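Local structure of MamA (Candidatus Magnetobacterium bavaricum, 3VTX) at residues D57-E60 against S61-F65; A167-K170 against E171-K174. The protein is a tetratricopeptide-repeat (TPR) protein, built of paired antiparallel helices of the kind that commonly serve as a scaffold for protein-protein interactions. All coordinates share one frame; numbering follows the deposited sequence.

In the fold
Both contacts are local, each between residues three to five apart along consecutive stretches of chain, and they sit far from one another in the helical TPR array. Contact 1 (57-60 with 61-65) is one continuous run inside helix 55-68, whereas contact 2 (167-170 with 171-174) spans the join between helix 157-169 and helix 172-177. Their centres are about 41 Å apart, on opposite sides of the chain's centre, and the nearest atoms are about 31 Å apart, so the two do not touch. The centre of contact 1 lies about 15 Å, and that of contact 2 about 26 Å, from the centre of the chain; contact 1 is partly buried, contact 2 at the surface.

Contact 1: residues D57-E60 against S61-F65; sequences DAIE and SLKKF
Ile59 and Lys63, one helical turn apart, meet through the CG2 methyl of Ile59 and the aliphatic chain of Lys63. The lysine runs extended beyond CG and crosses the isoleucine branch obliquely; its CE comes within 3.4 Å of Ile59 CG2, tighter than usual for two carbons. The torsions account for this: CG2 of Ile59 stands opposite the backbone N, with CG1 beside that N (chi1 -72°), while Lys63 CG lies opposite its own carbonyl carbon, which lets the chain run back over the preceding turn. The backbones of the same two residues are joined: Lys63 N donates to Ile59 O at 2.7 Å, with an N-H...O angle of 166°. The preceding i to i+4 pair, one residue earlier, does the same: Leu62 N reaches Ala58 O at 2.9 Å, and Leu62 CD1 packs 4.1 Å from Ala58 CB. Ser61 N adds a weak bond to Ala58 O, so two N-H groups converge on that oxygen.

These bonds belong to helix 55-68 of the TPR array. Water bridges the turn where Asp57 O and Ser61 N are 3.7 Å apart: it donates to Asp57 O at 2.7 Å and also hydrogen-bonds Ser61 OG. On the exposed side, Lys64 lays its methylenes alongside Glu60 O, with CG nearest at 3.5 Å. Further out, this helix packs on helix 39-51 and helix 73-85: Ala58 and Ser61 lean on Met50 and Leu45 of the former, while Ile59 and Leu62 face Ala82 and Ile78 of the latter.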
loop_
_atom_site.group_PDB
_atom_site.type_symbol
_atom_site.label_atom_id
_atom_site.label_comp_id
_atom_site.label_asym_id
_atom_site.label_seq_id
_atom_site.Cartn_x
_atom_site.Cartn_y
_atom_site.Cartn_z
ATOM N N ASP A 57 -14.925 1.448 4.131
ATOM C CA ASP A 57 -15.285 0.520 5.222
ATOM C C ASP A 57 -14.060 -0.002 5.945
ATOM O O ASP A 57 -14.052 -0.169 7.154
ATOM C CB ASP A 57 -16.174 -0.597 4.633
ATOM C CG ASP A 57 -17.607 -0.156 4.423
ATOM O OD1 ASP A 57 -18.274 0.187 5.411
ATOM O OD2 ASP A 57 -18.040 -0.110 3.270
ATOM N N ALA A 58 -12.988 -0.302 5.194
ATOM C CA ALA A 58 -11.786 -0.745 5.816
ATOM C C ALA A 58 -11.276 0.262 6.831
ATOM O O ALA A 58 -10.872 -0.116 7.942
ATOM C CB ALA A 58 -10.700 -1.093 4.738
ATOM N N ILE A 59 -11.258 1.516 6.442
ATOM C CA ILE A 59 -10.730 2.608 7.281
ATOM C C ILE A 59 -11.495 2.685 8.631
ATOM O O ILE A 59 -10.896 2.946 9.690
ATOM C CB ILE A 59 -10.791 3.956 6.492
ATOM C CG1 ILE A 59 -9.729 3.972 5.385
ATOM C CG2 ILE A 59 -10.600 5.215 7.478
ATOM C CD1 ILE A 59 -9.995 5.130 4.389
ATOM N N GLU A 60 -12.798 2.371 8.636
ATOM C CA GLU A 60 -13.545 2.374 9.889
ATOM C C GLU A 60 -12.899 1.429 10.894
ATOM O O GLU A 60 -12.724 1.807 12.060
ATOM C CB GLU A 60 -15.044 1.993 9.659
ATOM C CG GLU A 60 -15.727 2.995 8.668
ATOM C CD GLU A 60 -17.226 2.715 8.364
ATOM O OE1 GLU A 60 -17.748 1.674 8.776
ATOM O OE2 GLU A 60 -17.895 3.548 7.656
ATOM N N SER A 61 -12.490 0.218 10.482
ATOM C CA SER A 61 -11.809 -0.729 11.347
ATOM C C SER A 61 -10.357 -0.365 11.626
ATOM O O SER A 61 -9.869 -0.568 12.711
ATOM C CB SER A 61 -11.859 -2.181 10.882
ATOM O OG SER A 61 -13.178 -2.665 11.034
ATOM N N LEU A 62 -9.648 0.078 10.610
ATOM C CA LEU A 62 -8.233 0.378 10.740
ATOM C C LEU A 62 -8.087 1.618 11.665
ATOM O O LEU A 62 -7.091 1.694 12.424
ATOM C CB LEU A 62 -7.625 0.693 9.359
ATOM C CG LEU A 62 -7.569 -0.545 8.445
ATOM C CD1 LEU A 62 -7.378 -0.128 6.940
ATOM C CD2 LEU A 62 -6.433 -1.388 8.875
ATOM N N LYS A 63 -8.984 2.608 11.617
ATOM C CA LYS A 63 -8.955 3.744 12.562
ATOM C C LYS A 63 -9.039 3.260 14.029
ATOM O O LYS A 63 -8.259 3.732 14.914
ATOM C CB LYS A 63 -10.052 4.824 12.296
ATOM C CG LYS A 63 -9.675 5.740 11.093
ATOM C CD LYS A 63 -10.886 6.629 10.778
ATOM C CE LYS A 63 -10.622 7.750 9.751
ATOM N NZ LYS A 63 -12.007 8.506 9.544
ATOM N N LYS A 64 -9.955 2.340 14.282
ATOM C CA LYS A 64 -10.141 1.751 15.630
ATOM C C LYS A 64 -8.903 0.947 16.035
ATOM O O LYS A 64 -8.435 1.076 17.170
ATOM C CB LYS A 64 -11.361 0.867 15.696
ATOM C CG LYS A 64 -12.641 1.600 15.531
ATOM C CD LYS A 64 -13.771 0.557 15.477
ATOM C CE LYS A 64 -15.162 1.103 15.098
ATOM N NZ LYS A 64 -15.353 2.408 15.765
ATOM N N PHE A 65 -8.318 0.183 15.101
ATOM C CA PHE A 65 -7.116 -0.548 15.364
ATOM C C PHE A 65 -6.000 0.398 15.877
ATOM O O PHE A 65 -5.309 0.071 16.849
ATOM C CB PHE A 65 -6.640 -1.284 14.114
ATOM C CG PHE A 65 -5.379 -2.067 14.268
ATOM C CD1 PHE A 65 -4.130 -1.439 14.284
ATOM C CD2 PHE A 65 -5.422 -3.422 14.356
ATOM C CE1 PHE A 65 -2.973 -2.237 14.416
ATOM C CE2 PHE A 65 -4.280 -4.212 14.536
ATOM C CZ PHE A 65 -3.045 -3.578 14.538
HETATM O O HOH W 1 -14.711 -2.133 8.875
#

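Contact 2: residues A167-K170 against E171-K174; sequences ALEK and EEKK
The junction between helix 157-169 and helix 172-177 brings Glu169 and Glu172 together, with Glu171 at the N-cap position of the second helix. Glu171 N donates to Leu168 O at 3.1 Å and Glu172 N to Glu169 O at 3.3 Å. Both are i to i+3 bonds, and both donors stand above the carbonyl plane and not on a lone pair.

The carboxylates of Glu169 and Glu172 are turned 61° apart, and Glu169 OE2 lies 4.4 Å from Glu172 OE1. One water donates to both oxygens, which probably eases the like-charge approach. Glu172 gets there with CG between its backbone N and carbonyl carbon (chi1 76°), which puts Glu172 CG 3.4 Å from Glu169 O.

Two waters stand in for i to i+4 backbone bonds, one linking Glu169 O to Lys173 N and the other Lys170 O to Lys174 N. A further water donates to two acceptors, Ala167 O and Glu171 OE1. Lys170 NZ bonds Pro138 O, and Ala167 packs on Tyr144 and Gln145 of helix 141-153. The i to i+3 bonds, with the water-bridged backbone pairs Glu169-Lys173 and Lys170-Lys174, mark a tight turn between consecutive helices, N-capped by Glu171, in an all-helical TPR fold.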
loop_
_atom_site.group_PDB
_atom_site.type_symbol
_atom_site.label_atom_id
_atom_site.label_comp_id
_atom_site.label_asym_id
_atom_site.label_seq_id
_atom_site.Cartn_x
_atom_site.Cartn_y
_atom_site.Cartn_z
ATOM N N ALA A 167 14.600 2.876 -16.726
ATOM C CA ALA A 167 13.612 1.829 -16.636
ATOM C C ALA A 167 13.749 0.834 -17.786
ATOM O O ALA A 167 13.619 -0.334 -17.596
ATOM C CB ALA A 167 12.137 2.443 -16.634
ATOM N N LEU A 168 13.931 1.320 -18.986
ATOM C CA LEU A 168 14.059 0.442 -20.137
ATOM C C LEU A 168 15.343 -0.391 -19.988
ATOM O O LEU A 168 15.389 -1.564 -20.325
ATOM C CB LEU A 168 14.124 1.224 -21.390
ATOM C CG LEU A 168 12.782 1.669 -21.957
ATOM C CD1 LEU A 168 12.953 2.918 -22.918
ATOM C CD2 LEU A 168 12.140 0.501 -22.758
ATOM N N GLU A 169 16.396 0.266 -19.476
ATOM C CA GLU A 169 17.721 -0.420 -19.458
ATOM C C GLU A 169 17.654 -1.621 -18.557
ATOM O O GLU A 169 18.331 -2.679 -18.789
ATOM C CB GLU A 169 18.809 0.544 -18.975
ATOM C CG GLU A 169 20.275 -0.121 -18.897
ATOM C CD GLU A 169 20.517 -1.003 -17.664
ATOM O OE1 GLU A 169 19.831 -0.868 -16.643
ATOM O OE2 GLU A 169 21.438 -1.889 -17.704
ATOM N N LYS A 170 16.795 -1.596 -17.543
ATOM C CA LYS A 170 16.668 -2.735 -16.583
ATOM C C LYS A 170 16.232 -4.070 -17.232
ATOM O O LYS A 170 16.476 -5.150 -16.673
ATOM C CB LYS A 170 15.610 -2.534 -15.490
ATOM C CG LYS A 170 15.918 -1.433 -14.481
ATOM C CD LYS A 170 17.175 -1.618 -13.793
ATOM C CE LYS A 170 17.138 -2.526 -12.666
ATOM N NZ LYS A 170 18.279 -1.954 -11.802
ATOM N N GLU A 171 15.524 -3.991 -18.334
ATOM C CA GLU A 171 15.094 -5.178 -19.013
ATOM C C GLU A 171 15.661 -5.351 -20.452
ATOM O O GLU A 171 15.162 -6.202 -21.191
ATOM C CB GLU A 171 13.540 -5.200 -19.074
ATOM C CG GLU A 171 12.856 -5.169 -17.694
ATOM C CD GLU A 171 11.334 -5.113 -17.834
ATOM O OE1 GLU A 171 10.764 -4.098 -18.333
ATOM O OE2 GLU A 171 10.687 -6.103 -17.436
ATOM N N GLU A 172 16.629 -4.560 -20.832
ATOM C CA GLU A 172 17.133 -4.561 -22.156
ATOM C C GLU A 172 17.807 -5.911 -22.512
ATOM O O GLU A 172 17.612 -6.398 -23.634
ATOM C CB GLU A 172 17.982 -3.332 -22.503
ATOM C CG GLU A 172 19.313 -3.352 -21.937
ATOM C CD GLU A 172 20.165 -2.139 -22.301
ATOM O OE1 GLU A 172 21.405 -2.322 -22.076
ATOM O OE2 GLU A 172 19.649 -1.067 -22.794
ATOM N N LYS A 173 18.547 -6.484 -21.565
ATOM C CA LYS A 173 19.123 -7.845 -21.821
ATOM C C LYS A 173 18.062 -8.909 -22.019
ATOM O O LYS A 173 18.117 -9.630 -22.970
ATOM C CB LYS A 173 20.102 -8.258 -20.703
ATOM C CG LYS A 173 20.913 -9.566 -20.959
ATOM C CD LYS A 173 22.091 -9.696 -19.922
ATOM C CE LYS A 173 23.126 -10.776 -20.297
ATOM N NZ LYS A 173 23.972 -11.145 -19.119
ATOM N N LYS A 174 17.094 -8.992 -21.135
ATOM C CA LYS A 174 16.012 -9.933 -21.216
ATOM C C LYS A 174 15.266 -9.735 -22.529
ATOM O O LYS A 174 14.898 -10.689 -23.161
ATOM C CB LYS A 174 15.017 -9.627 -20.087
ATOM C CG LYS A 174 13.851 -10.568 -19.936
ATOM C CD LYS A 174 13.186 -10.387 -18.553
ATOM C CE LYS A 174 11.732 -10.897 -18.487
ATOM N NZ LYS A 174 11.238 -10.955 -17.062
HETATM O O HOH W 2 12.038 -2.086 -19.180
HETATM O O HOH W 3 19.139 -5.401 -18.876
HETATM O O HOH W 4 22.584 -2.689 -19.944
HETATM O O HOH W 5 17.365 -7.646 -18.433
#